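Local coordinates for Lic11098 (Leptospira interrogans serogroup Icterohaemorrhagiae serovar copenhageni, PDB 4U08), which is of unknown function but is a leucine-rich repeat protein, probably a virulence factor, that can bind calcium and zinc ions, at residues 18-23 and 41-46; 228-233 and 251-256; 236-241 and 259-264. All blocks are in the same frame, centred on the assembly; numbering follows the deposited sequence.

In the fold
All three contacts join neighbouring turns of one leucine-rich repeat solenoid, and in each the partner lies 23 residues further along the chain. Contact 1, at the N-terminal end in the loops leading into strands 24-26 and 47-49, is mixed in burial and combines aliphatic packing with amide and guanidinium bonds. Contact 2, nearer the middle, is the parallel pairing of strands 231-233 and 254-256, held mainly by backbone bonds over stacked leucines; none of its touching residues is exposed. Contact 3 follows on the same two turns, its centre about 17 Å from that of contact 2; most of its touching residues are exposed, but a buried asparagine takes over the pairing where the strands have ended.

Contact 1: 18-23 and 41-46; sequences NPQNVR and KLQNLQ
At the N-terminal end of the leucine-rich repeat solenoid, the loop after helix 12-17 lies against the loop of the next turn, where a type I beta turn runs from Leu42 to Leu45. Asn44, within that turn, directs its amide at Gln20: ND2 gives a hydrogen bond to Gln20 O (2.8 Å), which it reaches from above the carbonyl plane. The Gln20 chain, bent at chi2 (-73°), brings OE1 to the same nitrogen for a weak second bond, so one amide NH2 serves both oxygens of Gln20. Asparagine suits the place, being short enough to hold its amide close to the backbone.

Arg23 and Gln46 run side by side in the same direction. Arg23 NE bonds to Gln46 OE1 at 2.8 Å at the edge of the guanidinium, whose plane stands 79° from the glutamine amide, while the backbone of Gln46 gives its N-H to Arg23 O (2.8 Å). Asn44 O lies over one face of the guanidinium.

The inner side is aliphatic. Branched Val22 divides its methyls between two leucines, CG2 meeting Leu42 CD2 at 3.8 Å and CG1 meeting Leu45 CD1 at 3.8 Å. Both leucines also touch Leu25 of strand 24-26. The stacking of aliphatic side chains from successive turns, here Val22 on both leucines, is typical of the leucine-rich repeat solenoid.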
loop_
_atom_site.group_PDB
_atom_site.type_symbol
_atom_site.label_atom_id
_atom_site.label_comp_id
_atom_site.label_asym_id
_atom_site.label_seq_id
_atom_site.Cartn_x
_atom_site.Cartn_y
_atom_site.Cartn_z
ATOM N N ASN A 18 -16.024 -18.076 -38.671
ATOM C CA ASN A 18 -16.606 -19.069 -37.784
ATOM C C ASN A 18 -17.156 -18.390 -36.513
ATOM O O ASN A 18 -16.570 -18.538 -35.436
ATOM C CB ASN A 18 -15.577 -20.174 -37.461
ATOM C CG ASN A 18 -15.916 -21.547 -38.003
ATOM O OD1 ASN A 18 -16.339 -21.717 -39.156
ATOM N ND2 ASN A 18 -15.686 -22.570 -37.192
ATOM N N PRO A 19 -18.270 -17.618 -36.601
ATOM C CA PRO A 19 -18.831 -17.031 -35.373
ATOM C C PRO A 19 -19.622 -18.108 -34.623
ATOM O O PRO A 19 -19.705 -19.244 -35.109
ATOM C CB PRO A 19 -19.701 -15.882 -35.887
ATOM C CG PRO A 19 -20.054 -16.250 -37.289
ATOM C CD PRO A 19 -19.135 -17.341 -37.770
ATOM N N GLN A 20 -20.162 -17.783 -33.433
ATOM C CA GLN A 20 -20.886 -18.729 -32.562
ATOM C C GLN A 20 -19.932 -19.759 -31.896
ATOM O O GLN A 20 -20.352 -20.509 -31.002
ATOM C CB GLN A 20 -22.062 -19.429 -33.283
ATOM C CG GLN A 20 -23.196 -18.499 -33.706
ATOM C CD GLN A 20 -24.039 -18.016 -32.548
ATOM O OE1 GLN A 20 -24.447 -18.786 -31.666
ATOM N NE2 GLN A 20 -24.354 -16.729 -32.549
ATOM N N ASN A 21 -18.651 -19.772 -32.326
ATOM C CA ASN A 21 -17.594 -20.647 -31.815
ATOM C C ASN A 21 -16.548 -19.855 -31.033
ATOM O O ASN A 21 -15.892 -20.426 -30.159
ATOM C CB ASN A 21 -16.906 -21.411 -32.960
ATOM C CG ASN A 21 -17.790 -22.405 -33.672
ATOM O OD1 ASN A 21 -18.311 -23.360 -33.077
ATOM N ND2 ASN A 21 -17.948 -22.214 -34.976
ATOM N N VAL A 22 -16.375 -18.557 -31.366
ATOM C CA VAL A 22 -15.393 -17.670 -30.730
ATOM C C VAL A 22 -15.773 -17.437 -29.261
ATOM O O VAL A 22 -16.878 -16.974 -28.968
ATOM C CB VAL A 22 -15.175 -16.338 -31.505
ATOM C CG1 VAL A 22 -13.894 -15.637 -31.054
ATOM C CG2 VAL A 22 -15.153 -16.568 -33.014
ATOM N N ARG A 23 -14.879 -17.864 -28.348
ATOM C CA ARG A 23 -15.047 -17.715 -26.896
ATOM C C ARG A 23 -14.040 -16.704 -26.357
ATOM O O ARG A 23 -14.351 -15.946 -25.437
ATOM C CB ARG A 23 -14.917 -19.058 -26.174
ATOM C CG ARG A 23 -15.972 -20.075 -26.593
ATOM C CD ARG A 23 -16.657 -20.727 -25.413
ATOM N NE ARG A 23 -17.765 -19.914 -24.915
ATOM C CZ ARG A 23 -19.024 -20.014 -25.333
ATOM N NH1 ARG A 23 -19.350 -20.889 -26.277
ATOM N NH2 ARG A 23 -19.964 -19.235 -24.815
ATOM N N LYS A 41 -21.335 -9.552 -33.811
ATOM C CA LYS A 41 -21.747 -10.851 -34.340
ATOM C C LYS A 41 -21.228 -12.022 -33.487
ATOM O O LYS A 41 -21.862 -13.080 -33.481
ATOM C CB LYS A 41 -21.352 -11.026 -35.828
ATOM C CG LYS A 41 -21.663 -9.845 -36.780
ATOM C CD LYS A 41 -23.106 -9.310 -36.740
ATOM C CE LYS A 41 -23.123 -7.859 -36.310
ATOM N NZ LYS A 41 -24.505 -7.342 -36.136
ATOM N N LEU A 42 -20.101 -11.825 -32.742
ATOM C CA LEU A 42 -19.503 -12.850 -31.869
ATOM C C LEU A 42 -20.343 -12.989 -30.586
ATOM O O LEU A 42 -19.910 -12.589 -29.505
ATOM C CB LEU A 42 -18.021 -12.525 -31.552
ATOM C CG LEU A 42 -17.095 -12.140 -32.720
ATOM C CD1 LEU A 42 -15.729 -11.746 -32.216
ATOM C CD2 LEU A 42 -16.956 -13.269 -33.739
ATOM N N GLN A 43 -21.559 -13.552 -30.724
ATOM C CA GLN A 43 -22.555 -13.706 -29.659
ATOM C C GLN A 43 -22.121 -14.566 -28.475
ATOM O O GLN A 43 -22.679 -14.401 -27.390
ATOM C CB GLN A 43 -23.894 -14.225 -30.215
ATOM C CG GLN A 43 -24.654 -13.212 -31.082
ATOM C CD GLN A 43 -25.207 -12.039 -30.297
ATOM O OE1 GLN A 43 -26.107 -12.176 -29.457
ATOM N NE2 GLN A 43 -24.683 -10.856 -30.567
ATOM N N ASN A 44 -21.166 -15.498 -28.671
ATOM C CA ASN A 44 -20.711 -16.358 -27.577
ATOM C C ASN A 44 -19.370 -15.912 -26.956
ATOM O O ASN A 44 -18.861 -16.597 -26.075
ATOM C CB ASN A 44 -20.678 -17.820 -28.014
ATOM C CG ASN A 44 -22.048 -18.369 -28.331
ATOM O OD1 ASN A 44 -23.033 -18.137 -27.616
ATOM N ND2 ASN A 44 -22.148 -19.115 -29.413
ATOM N N LEU A 45 -18.833 -14.748 -27.380
ATOM C CA LEU A 45 -17.575 -14.189 -26.879
ATOM C C LEU A 45 -17.645 -13.969 -25.376
ATOM O O LEU A 45 -18.610 -13.391 -24.884
ATOM C CB LEU A 45 -17.239 -12.875 -27.611
ATOM C CG LEU A 45 -15.789 -12.357 -27.516
ATOM C CD1 LEU A 45 -14.794 -13.299 -28.216
ATOM C CD2 LEU A 45 -15.676 -10.963 -28.126
ATOM N N GLN A 46 -16.644 -14.482 -24.646
ATOM C CA GLN A 46 -16.564 -14.377 -23.182
ATOM C C GLN A 46 -15.443 -13.456 -22.759
ATOM O O GLN A 46 -15.556 -12.795 -21.727
ATOM C CB GLN A 46 -16.378 -15.761 -22.553
ATOM C CG GLN A 46 -17.599 -16.660 -22.702
ATOM C CD GLN A 46 -17.453 -17.911 -21.889
ATOM O OE1 GLN A 46 -17.019 -18.948 -22.389
ATOM N NE2 GLN A 46 -17.796 -17.835 -20.608
#

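Contact 2: 228-233 and 251-256; sequences NLQKLL and NLQKLK
Gln230 O is gripped by two backbone N-H groups of the following turn. Gln253 N reaches it at 2.7 Å, in the carbonyl plane and on a lone pair, whereas Lys254 N comes in nearly along the C=O axis at 3.0 Å. From here the parallel ladder continues: Leu232 N gives to Lys254 O (2.9 Å) and Leu232 O accepts from Lys256 N (3.0 Å), both bonds almost straight. Ahead of the strands a water bridges Leu229 O and Asn251 N, accepting from the latter.

On one side of the strands the leucines stack in register. Leu232 and Leu255 both carry CG anti to the backbone N (chi1 180° and -180°), so they lie side by side, with CD2 of Leu232 meeting CD1 of Leu255 at 3.9 Å. Leu252 CD1 touches both Leu229 CG and Leu232 CB, 3.9 Å from each. Leucine suits these places because its forked end can touch the turn alongside while remaining in the buried interior.

Lys231, Leu233, Lys254 and Lys256 lie on the other face. Lys231 CG packs beside Lys254 CB, and CD2 of Leu233 rests 3.9 Å from Lys256 CG, so the lysines lend their aliphatic stems to the packing. Lys231 NZ and Lys254 NZ stay 6.7 Å apart, and Lys254 forms a salt bridge with Glu277.

Strand 231-233 continues the parallel ladder to strand 208-210 on its other edge, where Leu229 and Leu232 pack on Leu209, while Glu277 belongs to strand 277-279, next after 254-256.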
loop_
_atom_site.group_PDB
_atom_site.type_symbol
_atom_site.label_atom_id
_atom_site.label_comp_id
_atom_site.label_asym_id
_atom_site.label_seq_id
_atom_site.Cartn_x
_atom_site.Cartn_y
_atom_site.Cartn_z
ATOM N N ASN A 228 -8.900 -4.829 12.364
ATOM C CA ASN A 228 -8.319 -5.801 11.442
ATOM C C ASN A 228 -7.063 -5.321 10.715
ATOM O O ASN A 228 -6.475 -6.087 9.939
ATOM C CB ASN A 228 -9.392 -6.279 10.429
ATOM C CG ASN A 228 -10.446 -7.168 11.068
ATOM O OD1 ASN A 228 -10.249 -7.752 12.125
ATOM N ND2 ASN A 228 -11.553 -7.370 10.400
ATOM N N LEU A 229 -6.634 -4.071 10.981
ATOM C CA LEU A 229 -5.474 -3.483 10.307
ATOM C C LEU A 229 -4.179 -4.268 10.559
ATOM O O LEU A 229 -3.848 -4.530 11.706
ATOM C CB LEU A 229 -5.282 -1.994 10.693
ATOM C CG LEU A 229 -4.400 -1.158 9.735
ATOM C CD1 LEU A 229 -5.067 -0.963 8.363
ATOM C CD2 LEU A 229 -4.107 0.215 10.332
ATOM N N GLN A 230 -3.485 -4.622 9.482
ATOM C CA GLN A 230 -2.224 -5.379 9.492
ATOM C C GLN A 230 -1.063 -4.538 9.036
ATOM O O GLN A 230 0.054 -4.715 9.527
ATOM C CB GLN A 230 -2.349 -6.613 8.597
ATOM C CG GLN A 230 -3.260 -7.700 9.179
ATOM C CD GLN A 230 -3.737 -8.690 8.132
ATOM O OE1 GLN A 230 -2.997 -9.110 7.245
ATOM N NE2 GLN A 230 -5.002 -9.083 8.212
ATOM N N LYS A 231 -1.287 -3.653 8.058
ATOM C CA LYS A 231 -0.219 -2.824 7.512
ATOM C C LYS A 231 -0.673 -1.366 7.452
ATOM O O LYS A 231 -1.699 -1.052 6.840
ATOM C CB LYS A 231 0.208 -3.290 6.103
ATOM C CG LYS A 231 0.854 -4.679 6.086
ATOM C CD LYS A 231 1.295 -5.037 4.685
ATOM C CE LYS A 231 1.747 -6.471 4.622
ATOM N NZ LYS A 231 1.446 -7.065 3.295
ATOM N N LEU A 232 0.120 -0.479 8.070
ATOM C CA LEU A 232 -0.146 0.948 8.083
ATOM C C LEU A 232 1.088 1.650 7.518
ATOM O O LEU A 232 2.136 1.678 8.179
ATOM C CB LEU A 232 -0.493 1.402 9.521
ATOM C CG LEU A 232 -0.804 2.909 9.749
ATOM C CD1 LEU A 232 -1.874 3.428 8.759
ATOM C CD2 LEU A 232 -1.244 3.161 11.180
ATOM N N LEU A 233 0.981 2.180 6.275
ATOM C CA LEU A 233 2.123 2.825 5.628
ATOM C C LEU A 233 1.938 4.330 5.617
ATOM O O LEU A 233 1.099 4.851 4.872
ATOM C CB LEU A 233 2.360 2.289 4.218
ATOM C CG LEU A 233 2.384 0.762 4.010
ATOM C CD1 LEU A 233 2.866 0.441 2.599
ATOM C CD2 LEU A 233 3.291 0.030 5.041
ATOM N N ASN A 251 -3.856 -6.287 15.635
ATOM C CA ASN A 251 -3.462 -7.113 14.493
ATOM C C ASN A 251 -2.356 -6.506 13.643
ATOM O O ASN A 251 -1.926 -7.118 12.665
ATOM C CB ASN A 251 -4.702 -7.477 13.647
ATOM C CG ASN A 251 -5.559 -8.491 14.378
ATOM O OD1 ASN A 251 -5.083 -9.549 14.797
ATOM N ND2 ASN A 251 -6.795 -8.142 14.701
ATOM N N LEU A 252 -1.917 -5.291 13.997
ATOM C CA LEU A 252 -0.919 -4.572 13.225
ATOM C C LEU A 252 0.409 -5.286 13.205
ATOM O O LEU A 252 0.950 -5.591 14.268
ATOM C CB LEU A 252 -0.750 -3.116 13.710
ATOM C CG LEU A 252 -0.099 -2.161 12.688
ATOM C CD1 LEU A 252 -0.996 -1.921 11.438
ATOM C CD2 LEU A 252 0.316 -0.866 13.349
ATOM N N GLN A 253 0.914 -5.543 11.992
ATOM C CA GLN A 253 2.173 -6.271 11.762
ATOM C C GLN A 253 3.240 -5.354 11.288
ATOM O O GLN A 253 4.413 -5.603 11.566
ATOM C CB GLN A 253 1.962 -7.377 10.704
ATOM C CG GLN A 253 1.034 -8.489 11.191
ATOM C CD GLN A 253 0.719 -9.531 10.140
ATOM O OE1 GLN A 253 0.762 -9.290 8.929
ATOM N NE2 GLN A 253 0.347 -10.707 10.595
ATOM N N LYS A 254 2.869 -4.345 10.476
ATOM C CA LYS A 254 3.843 -3.417 9.913
ATOM C C LYS A 254 3.408 -1.984 10.095
ATOM O O LYS A 254 2.312 -1.597 9.674
ATOM C CB LYS A 254 4.092 -3.677 8.415
ATOM C CG LYS A 254 4.785 -4.985 8.095
ATOM C CD LYS A 254 5.170 -5.061 6.618
ATOM C CE LYS A 254 5.755 -6.403 6.238
ATOM N NZ LYS A 254 7.112 -6.624 6.834
ATOM N N LEU A 255 4.279 -1.188 10.717
ATOM C CA LEU A 255 4.064 0.245 10.924
ATOM C C LEU A 255 5.260 0.960 10.296
ATOM O O LEU A 255 6.399 0.828 10.779
ATOM C CB LEU A 255 3.909 0.565 12.414
ATOM C CG LEU A 255 3.674 2.034 12.792
ATOM C CD1 LEU A 255 2.475 2.623 12.023
ATOM C CD2 LEU A 255 3.489 2.179 14.291
ATOM N N LYS A 256 5.018 1.636 9.169
ATOM C CA LYS A 256 6.077 2.333 8.428
ATOM C C LYS A 256 5.876 3.837 8.559
ATOM O O LYS A 256 4.875 4.360 8.075
ATOM C CB LYS A 256 6.107 1.871 6.973
ATOM C CG LYS A 256 6.690 0.468 6.843
ATOM C CD LYS A 256 7.210 0.199 5.448
ATOM C CE LYS A 256 7.774 -1.185 5.304
ATOM N NZ LYS A 256 6.718 -2.228 5.401
HETATM O O HOH W 1 -5.067 -3.987 14.111
#

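Contact 3: 236-241 and 259-264; sequences KNKLTT and ENQLTT
The backbones of 236-241 and 259-263 run almost parallel, their end-to-end directions 14° apart, as irregular chains that have left their strands, and a single direct backbone hydrogen bond joins them, from Gln261 N to Leu239 O (2.8 Å).

The side chain of Asn260 supplies the other bond. Its chi1 of -86° sets CG roughly anti to the carbonyl carbon, and OD1 takes the N-H of Leu239 on a lone pair in the amide plane, at 3.1 Å. The same oxygen sits 3.2 Å from Asn237 CB and 3.4 Å from Leu239 CG. Its ND2 gives to the backbone oxygens of Leu234 and Leu257, so the buried amide is satisfied at both ends. Asparagine suits this position because its short amide can stand in for a strand's peptide group, the role of the asparagine ladder in leucine-rich repeats.

Leu262 CD2 tucks against the backbone of the preceding turn, 3.6 Å from Thr241 N, with Leu239 CB at 4.2 Å.

Polar chains suit the solvent side. Lys236 stretches beside Glu259, its NZ still 4.9 Å from OE1, so their opposite charges would attract only loosely. A water bridges Thr241 OG1 and Thr264 O.

The contact lies in the loops after strands 231-233 and 254-256. Asn237 repeats the arrangement one turn earlier, its OD1 accepting from Leu216 N, and Asn283, in the turn beyond strand 277-279, does likewise for Leu262 N.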
loop_
_atom_site.group_PDB
_atom_site.type_symbol
_atom_site.label_atom_id
_atom_site.label_comp_id
_atom_site.label_asym_id
_atom_site.label_seq_id
_atom_site.Cartn_x
_atom_site.Cartn_y
_atom_site.Cartn_z
ATOM N N LYS A 236 6.754 9.443 4.571
ATOM C CA LYS A 236 6.755 10.759 3.921
ATOM C C LYS A 236 5.452 11.560 4.139
ATOM O O LYS A 236 4.783 11.946 3.193
ATOM C CB LYS A 236 7.111 10.639 2.432
ATOM C CG LYS A 236 8.550 10.192 2.184
ATOM C CD LYS A 236 8.864 10.071 0.710
ATOM C CE LYS A 236 10.330 9.754 0.512
ATOM N NZ LYS A 236 10.645 9.419 -0.901
ATOM N N ASN A 237 5.111 11.777 5.395
ATOM C CA ASN A 237 4.025 12.658 5.810
ATOM C C ASN A 237 4.686 13.714 6.722
ATOM O O ASN A 237 5.914 13.824 6.707
ATOM C CB ASN A 237 2.895 11.888 6.501
ATOM C CG ASN A 237 1.952 11.278 5.503
ATOM O OD1 ASN A 237 1.066 11.947 4.981
ATOM N ND2 ASN A 237 2.119 10.005 5.194
ATOM N N LYS A 238 3.915 14.425 7.545
ATOM C CA LYS A 238 4.427 15.475 8.441
ATOM C C LYS A 238 4.004 15.219 9.872
ATOM O O LYS A 238 3.807 16.167 10.628
ATOM C CB LYS A 238 3.916 16.861 7.977
ATOM C CG LYS A 238 4.423 17.300 6.617
ATOM C CD LYS A 238 3.792 18.632 6.216
ATOM C CE LYS A 238 4.440 19.250 4.993
ATOM N NZ LYS A 238 4.070 18.542 3.736
ATOM N N LEU A 239 3.853 13.931 10.263
ATOM C CA LEU A 239 3.433 13.565 11.609
ATOM C C LEU A 239 4.413 13.999 12.649
ATOM O O LEU A 239 5.610 13.709 12.551
ATOM C CB LEU A 239 3.142 12.052 11.749
ATOM C CG LEU A 239 2.099 11.471 10.778
ATOM C CD1 LEU A 239 2.150 9.953 10.771
ATOM C CD2 LEU A 239 0.703 11.944 11.122
ATOM N N THR A 240 3.887 14.671 13.662
ATOM C CA THR A 240 4.684 15.188 14.770
ATOM C C THR A 240 4.432 14.369 16.002
ATOM O O THR A 240 5.275 14.301 16.885
ATOM C CB THR A 240 4.459 16.717 14.935
ATOM O OG1 THR A 240 3.073 17.048 14.740
ATOM C CG2 THR A 240 5.274 17.519 13.941
ATOM N N THR A 241 3.302 13.660 16.032
ATOM C CA THR A 241 2.912 12.808 17.155
ATOM C C THR A 241 2.000 11.651 16.652
ATOM O O THR A 241 1.416 11.765 15.580
ATOM C CB THR A 241 2.220 13.676 18.245
ATOM O OG1 THR A 241 2.018 12.899 19.422
ATOM C CG2 THR A 241 0.899 14.305 17.775
ATOM N N GLU A 259 10.557 9.014 7.343
ATOM C CA GLU A 259 10.528 10.423 6.957
ATOM C C GLU A 259 9.271 11.168 7.444
ATOM O O GLU A 259 8.516 11.725 6.648
ATOM C CB GLU A 259 10.757 10.597 5.439
ATOM C CG GLU A 259 12.235 10.747 5.105
ATOM C CD GLU A 259 12.588 11.273 3.725
ATOM O OE1 GLU A 259 11.775 12.021 3.132
ATOM O OE2 GLU A 259 13.713 10.975 3.256
ATOM N N ASN A 260 9.037 11.137 8.744
ATOM C CA ASN A 260 8.010 11.943 9.376
ATOM C C ASN A 260 8.770 12.923 10.282
ATOM O O ASN A 260 9.987 13.083 10.107
ATOM C CB ASN A 260 6.949 11.104 10.102
ATOM C CG ASN A 260 5.853 10.672 9.156
ATOM O OD1 ASN A 260 4.936 11.432 8.873
ATOM N ND2 ASN A 260 5.968 9.490 8.563
ATOM N N GLN A 261 8.114 13.549 11.233
ATOM C CA GLN A 261 8.801 14.511 12.087
ATOM C C GLN A 261 8.520 14.174 13.527
ATOM O O GLN A 261 8.377 15.060 14.364
ATOM C CB GLN A 261 8.406 15.962 11.708
ATOM C CG GLN A 261 8.507 16.282 10.202
ATOM C CD GLN A 261 7.978 17.645 9.766
ATOM O OE1 GLN A 261 8.174 18.061 8.611
ATOM N NE2 GLN A 261 7.303 18.379 10.657
ATOM N N LEU A 262 8.431 12.855 13.833
ATOM C CA LEU A 262 8.131 12.369 15.184
ATOM C C LEU A 262 9.248 12.663 16.156
ATOM O O LEU A 262 10.392 12.419 15.829
ATOM C CB LEU A 262 7.838 10.840 15.191
ATOM C CG LEU A 262 6.619 10.399 14.379
ATOM C CD1 LEU A 262 6.610 8.892 14.219
ATOM C CD2 LEU A 262 5.334 10.861 15.067
ATOM N N THR A 263 8.920 13.130 17.343
ATOM C CA THR A 263 9.929 13.448 18.362
ATOM C C THR A 263 9.852 12.431 19.486
ATOM O O THR A 263 10.876 12.103 20.097
ATOM C CB THR A 263 9.786 14.901 18.858
ATOM O OG1 THR A 263 8.455 15.122 19.323
ATOM C CG2 THR A 263 10.127 15.916 17.782
ATOM N N THR A 264 8.644 11.894 19.732
ATOM C CA THR A 264 8.440 10.880 20.770
ATOM C C THR A 264 7.386 9.858 20.303
ATOM O O THR A 264 6.635 10.126 19.350
ATOM C CB THR A 264 8.026 11.477 22.168
ATOM O OG1 THR A 264 6.645 11.829 22.190
ATOM C CG2 THR A 264 8.891 12.639 22.644
HETATM O O HOH W 2 3.949 10.667 19.602
#